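PDB 1SP3: cytochrome c, putative from Shewanella oneidensis, which carries eight c-type hemes and probably acts as a respiratory oxidoreductase that reduces tetrathionate. Local coordinates for residues A[327-333]-A[392-398]. Residues are numbered along the deposited sequence; the frame is centred on the assembly and turned at random.
Sequences YPFKVHT and TEMWWRI. With HEC (heme c), chain D.
V331 and W395 lie side by side as a non-hydrogen-bonded pair of an antiparallel β-sheet, and the two strands, 325-339 and 387-397, illustrate how one pairing can present at once a face of aromatic and aliphatic groups with a carboxylate on it (V331, W395, T333, E393) and a heme-binding face. On the face of V331 and W395, V331 lays CG2 over the W395 six-membered ring, a CH-pi contact 3.4 Å from the centroid and only 6° off the ring normal. F329 is a neighbour at the W395 edge, which is turned toward the F329 ring face in an offset edge-to-face pair with planes at 66°; W395 CE3 lies 3.4 Å from F329 CB. The indole N-H is taken by the neighbour two residues back, W395 NE1 reaching E393 OE2 at 2.9 Å from above the carboxylate plane, which together with the V331 and F329 packing limits the ring's rotation. A leucine here would probably leave V331 CG2 and F329 without their aromatic partner and E393 without this donor.

Backbone bonds tie K330 to W396 and H332 to M394 in both directions, and these four side chains start out on the other face. There the W396 ring carries M394 CG over one face, while H332 CB sits at its edge, 3.5 Å from CZ3. H332 carries its imidazole past that edge, CG anti to the backbone N, where it bonds N62 and stacks on F63. At the strand end R397 NH2 approaches the Y327 ring obliquely while salt-bridged to D205. The heme-facing side culminates in an almost straight bond: W396 NE1 donates to propionate oxygen O2A of heme c at 3.0 Å and 175°.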
loop_
_atom_site.group_PDB
_atom_site.type_symbol
_atom_site.label_atom_id
_atom_site.label_comp_id
_atom_site.label_asym_id
_atom_site.label_seq_id
_atom_site.Cartn_x
_atom_site.Cartn_y
_atom_site.Cartn_z
ATOM N N TYR A 327 -12.068 13.083 -0.402
ATOM C CA TYR A 327 -11.447 12.044 0.444
ATOM C C TYR A 327 -10.023 12.491 0.761
ATOM O O TYR A 327 -9.439 13.293 -0.007
ATOM C CB TYR A 327 -11.301 10.747 -0.353
ATOM C CG TYR A 327 -12.546 9.816 -0.318
ATOM C CD1 TYR A 327 -13.653 10.058 -1.198
ATOM C CD2 TYR A 327 -12.592 8.683 0.543
ATOM C CE1 TYR A 327 -14.754 9.247 -1.206
ATOM C CE2 TYR A 327 -13.766 7.790 0.567
ATOM C CZ TYR A 327 -14.813 8.091 -0.344
ATOM O OH TYR A 327 -15.971 7.388 -0.349
ATOM N N PRO A 328 -9.418 11.884 1.796
ATOM C CA PRO A 328 -8.057 12.193 2.213
ATOM C C PRO A 328 -7.060 11.180 1.687
ATOM O O PRO A 328 -7.316 9.966 1.612
ATOM C CB PRO A 328 -8.120 12.003 3.740
ATOM C CG PRO A 328 -9.076 10.877 3.908
ATOM C CD PRO A 328 -10.036 10.887 2.720
ATOM N N PHE A 329 -5.875 11.690 1.412
ATOM C CA PHE A 329 -4.886 10.914 0.738
ATOM C C PHE A 329 -3.486 11.212 1.276
ATOM O O PHE A 329 -3.158 12.363 1.629
ATOM C CB PHE A 329 -4.878 11.279 -0.759
ATOM C CG PHE A 329 -6.049 10.756 -1.505
ATOM C CD1 PHE A 329 -7.232 11.527 -1.612
ATOM C CD2 PHE A 329 -6.000 9.482 -2.078
ATOM C CE1 PHE A 329 -8.280 11.072 -2.317
ATOM C CE2 PHE A 329 -7.095 8.981 -2.772
ATOM C CZ PHE A 329 -8.247 9.798 -2.870
ATOM N N LYS A 330 -2.669 10.189 1.271
ATOM C CA LYS A 330 -1.263 10.382 1.445
ATOM C C LYS A 330 -0.587 10.471 0.067
ATOM O O LYS A 330 -0.899 9.684 -0.890
ATOM C CB LYS A 330 -0.619 9.275 2.285
ATOM C CG LYS A 330 0.923 9.348 2.135
ATOM C CD LYS A 330 1.664 8.450 3.052
ATOM C CE LYS A 330 3.211 8.838 2.955
ATOM N NZ LYS A 330 4.006 7.623 2.764
ATOM N N VAL A 331 0.292 11.457 -0.066
ATOM C CA VAL A 331 0.891 11.727 -1.373
ATOM C C VAL A 331 2.414 11.668 -1.224
ATOM O O VAL A 331 2.981 12.344 -0.371
ATOM C CB VAL A 331 0.509 13.125 -1.881
ATOM C CG1 VAL A 331 1.273 13.474 -3.205
ATOM C CG2 VAL A 331 -1.078 13.256 -2.028
ATOM N N HIS A 332 3.060 10.808 -1.953
ATOM C CA HIS A 332 4.513 10.669 -1.833
ATOM C C HIS A 332 5.143 11.235 -3.151
ATOM O O HIS A 332 4.586 10.964 -4.212
ATOM C CB HIS A 332 4.847 9.207 -1.676
ATOM C CG HIS A 332 6.320 8.945 -1.597
ATOM N ND1 HIS A 332 6.999 8.231 -2.555
ATOM C CD2 HIS A 332 7.234 9.259 -0.642
ATOM C CE1 HIS A 332 8.265 8.096 -2.192
ATOM N NE2 HIS A 332 8.438 8.730 -1.042
ATOM N N THR A 333 6.190 12.095 -3.067
ATOM C CA THR A 333 6.808 12.612 -4.273
ATOM C C THR A 333 8.241 12.129 -4.400
ATOM O O THR A 333 8.780 11.578 -3.474
ATOM C CB THR A 333 6.734 14.111 -4.375
ATOM O OG1 THR A 333 7.413 14.680 -3.294
ATOM C CG2 THR A 333 5.260 14.638 -4.148
ATOM N N THR A 392 7.914 12.612 -9.909
ATOM C CA THR A 392 6.652 11.875 -9.822
ATOM C C THR A 392 5.925 12.220 -8.574
ATOM O O THR A 392 6.492 12.810 -7.678
ATOM C CB THR A 392 6.864 10.349 -9.724
ATOM O OG1 THR A 392 7.505 10.072 -8.476
ATOM C CG2 THR A 392 7.859 9.809 -10.853
ATOM N N GLU A 393 4.630 11.894 -8.550
ATOM C CA GLU A 393 3.843 11.915 -7.333
ATOM C C GLU A 393 2.978 10.704 -7.370
ATOM O O GLU A 393 2.616 10.189 -8.473
ATOM C CB GLU A 393 3.059 13.231 -7.173
ATOM C CG GLU A 393 1.709 13.391 -7.904
ATOM C CD GLU A 393 1.075 14.742 -7.549
ATOM O OE1 GLU A 393 1.817 15.622 -7.075
ATOM O OE2 GLU A 393 -0.142 14.914 -7.657
ATOM N N MET A 394 2.612 10.216 -6.190
ATOM C CA MET A 394 1.754 9.033 -6.092
ATOM C C MET A 394 0.771 9.187 -4.916
ATOM O O MET A 394 1.149 9.688 -3.881
ATOM C CB MET A 394 2.595 7.815 -5.874
ATOM C CG MET A 394 1.734 6.525 -5.927
ATOM S SD MET A 394 2.806 5.184 -6.540
ATOM C CE MET A 394 1.600 3.728 -6.237
ATOM N N TRP A 395 -0.474 8.753 -5.107
ATOM C CA TRP A 395 -1.629 8.983 -4.202
ATOM C C TRP A 395 -2.059 7.674 -3.584
ATOM O O TRP A 395 -2.171 6.704 -4.305
ATOM C CB TRP A 395 -2.809 9.588 -4.954
ATOM C CG TRP A 395 -2.500 10.998 -5.348
ATOM C CD1 TRP A 395 -1.509 11.401 -6.211
ATOM C CD2 TRP A 395 -3.072 12.211 -4.806
ATOM N NE1 TRP A 395 -1.451 12.767 -6.266
ATOM C CE2 TRP A 395 -2.410 13.300 -5.438
ATOM C CE3 TRP A 395 -4.116 12.477 -3.897
ATOM C CZ2 TRP A 395 -2.685 14.639 -5.145
ATOM C CZ3 TRP A 395 -4.481 13.803 -3.654
ATOM C CH2 TRP A 395 -3.743 14.882 -4.256
ATOM N N TRP A 396 -2.220 7.641 -2.259
ATOM C CA TRP A 396 -2.776 6.476 -1.579
ATOM C C TRP A 396 -3.831 6.992 -0.656
ATOM O O TRP A 396 -3.598 7.992 0.033
ATOM C CB TRP A 396 -1.770 5.777 -0.629
ATOM C CG TRP A 396 -0.726 5.005 -1.280
ATOM C CD1 TRP A 396 -0.728 3.662 -1.611
ATOM C CD2 TRP A 396 0.503 5.524 -1.708
ATOM N NE1 TRP A 396 0.472 3.330 -2.208
ATOM C CE2 TRP A 396 1.233 4.465 -2.297
ATOM C CE3 TRP A 396 1.057 6.794 -1.695
ATOM C CZ2 TRP A 396 2.490 4.662 -2.886
ATOM C CZ3 TRP A 396 2.262 6.981 -2.236
ATOM C CH2 TRP A 396 3.002 5.905 -2.817
ATOM N N ARG A 397 -4.921 6.237 -0.567
ATOM C CA ARG A 397 -6.056 6.569 0.275
ATOM C C ARG A 397 -5.673 6.437 1.735
ATOM O O ARG A 397 -4.966 5.512 2.092
ATOM C CB ARG A 397 -7.190 5.581 0.027
ATOM C CG ARG A 397 -7.709 5.718 -1.379
ATOM C CD ARG A 397 -8.959 5.005 -1.613
ATOM N NE ARG A 397 -9.956 5.514 -0.623
ATOM C CZ ARG A 397 -11.076 4.852 -0.311
ATOM N NH1 ARG A 397 -11.341 3.676 -0.882
ATOM N NH2 ARG A 397 -11.919 5.347 0.584
ATOM N N ILE A 398 -6.278 7.262 2.566
ATOM C CA ILE A 398 -6.109 7.162 3.983
ATOM C C ILE A 398 -7.441 6.664 4.560
ATOM O O ILE A 398 -8.415 7.346 4.460
ATOM C CB ILE A 398 -5.774 8.565 4.559
ATOM C CG1 ILE A 398 -4.360 9.030 4.124
ATOM C CG2 ILE A 398 -5.815 8.508 6.059
ATOM C CD1 ILE A 398 -3.311 7.966 4.659
HETATM FE FE HEC D . 5.511 -3.766 -1.599
HETATM C CHA HEC D . 2.274 -2.815 -2.583
HETATM C CHB HEC D . 6.725 -2.723 -4.660
HETATM C CHC HEC D . 8.631 -4.913 -0.796
HETATM C CHD HEC D . 4.410 -4.643 1.487
HETATM N NA HEC D . 4.672 -2.874 -3.340
HETATM C C1A HEC D . 3.311 -2.581 -3.526
HETATM C C2A HEC D . 3.175 -1.992 -4.858
HETATM C C3A HEC D . 4.404 -1.967 -5.452
HETATM C C4A HEC D . 5.362 -2.527 -4.488
HETATM C CMA HEC D . 4.706 -1.409 -6.910
HETATM C CAA HEC D . 1.825 -1.458 -5.474
HETATM C CBA HEC D . 1.778 0.093 -5.435
HETATM C CGA HEC D . 2.105 0.623 -4.013
HETATM O O1A HEC D . 3.257 1.113 -3.816
HETATM O O2A HEC D . 1.290 0.561 -2.992
HETATM N NB HEC D . 7.343 -3.827 -2.514
HETATM C C1B HEC D . 7.589 -3.372 -3.830
HETATM C C2B HEC D . 8.957 -3.674 -4.186
HETATM C C3B HEC D . 9.498 -4.256 -3.086
HETATM C C4B HEC D . 8.470 -4.366 -2.045
HETATM C CMB HEC D . 9.596 -3.297 -5.564
HETATM C CAB HEC D . 10.934 -4.805 -2.890
HETATM C CBB HEC D . 12.031 -4.189 -3.453
HETATM N NC HEC D . 6.422 -4.629 0.134
HETATM C C1C HEC D . 7.722 -5.025 0.225
HETATM C C2C HEC D . 7.946 -5.544 1.544
HETATM C C3C HEC D . 6.749 -5.448 2.223
HETATM C C4C HEC D . 5.768 -4.878 1.306
HETATM C CMC HEC D . 9.334 -6.099 1.987
HETATM C CAC HEC D . 6.438 -5.873 3.712
HETATM C CBC HEC D . 7.086 -5.406 4.839
HETATM N ND HEC D . 3.613 -3.707 -0.660
HETATM C C1D HEC D . 3.437 -4.255 0.592
HETATM C C2D HEC D . 1.972 -4.271 0.815
HETATM C C3D HEC D . 1.287 -3.711 -0.439
HETATM C C4D HEC D . 2.394 -3.386 -1.313
HETATM C CMD HEC D . 1.261 -4.768 2.073
HETATM C CAD HEC D . -0.255 -3.469 -0.686
HETATM C CBD HEC D . -0.563 -2.052 -0.187
HETATM C CGD HEC D . -2.070 -1.711 -0.142
HETATM O O1D HEC D . -2.387 -0.883 0.744
HETATM O O2D HEC D . -3.003 -2.163 -0.927
#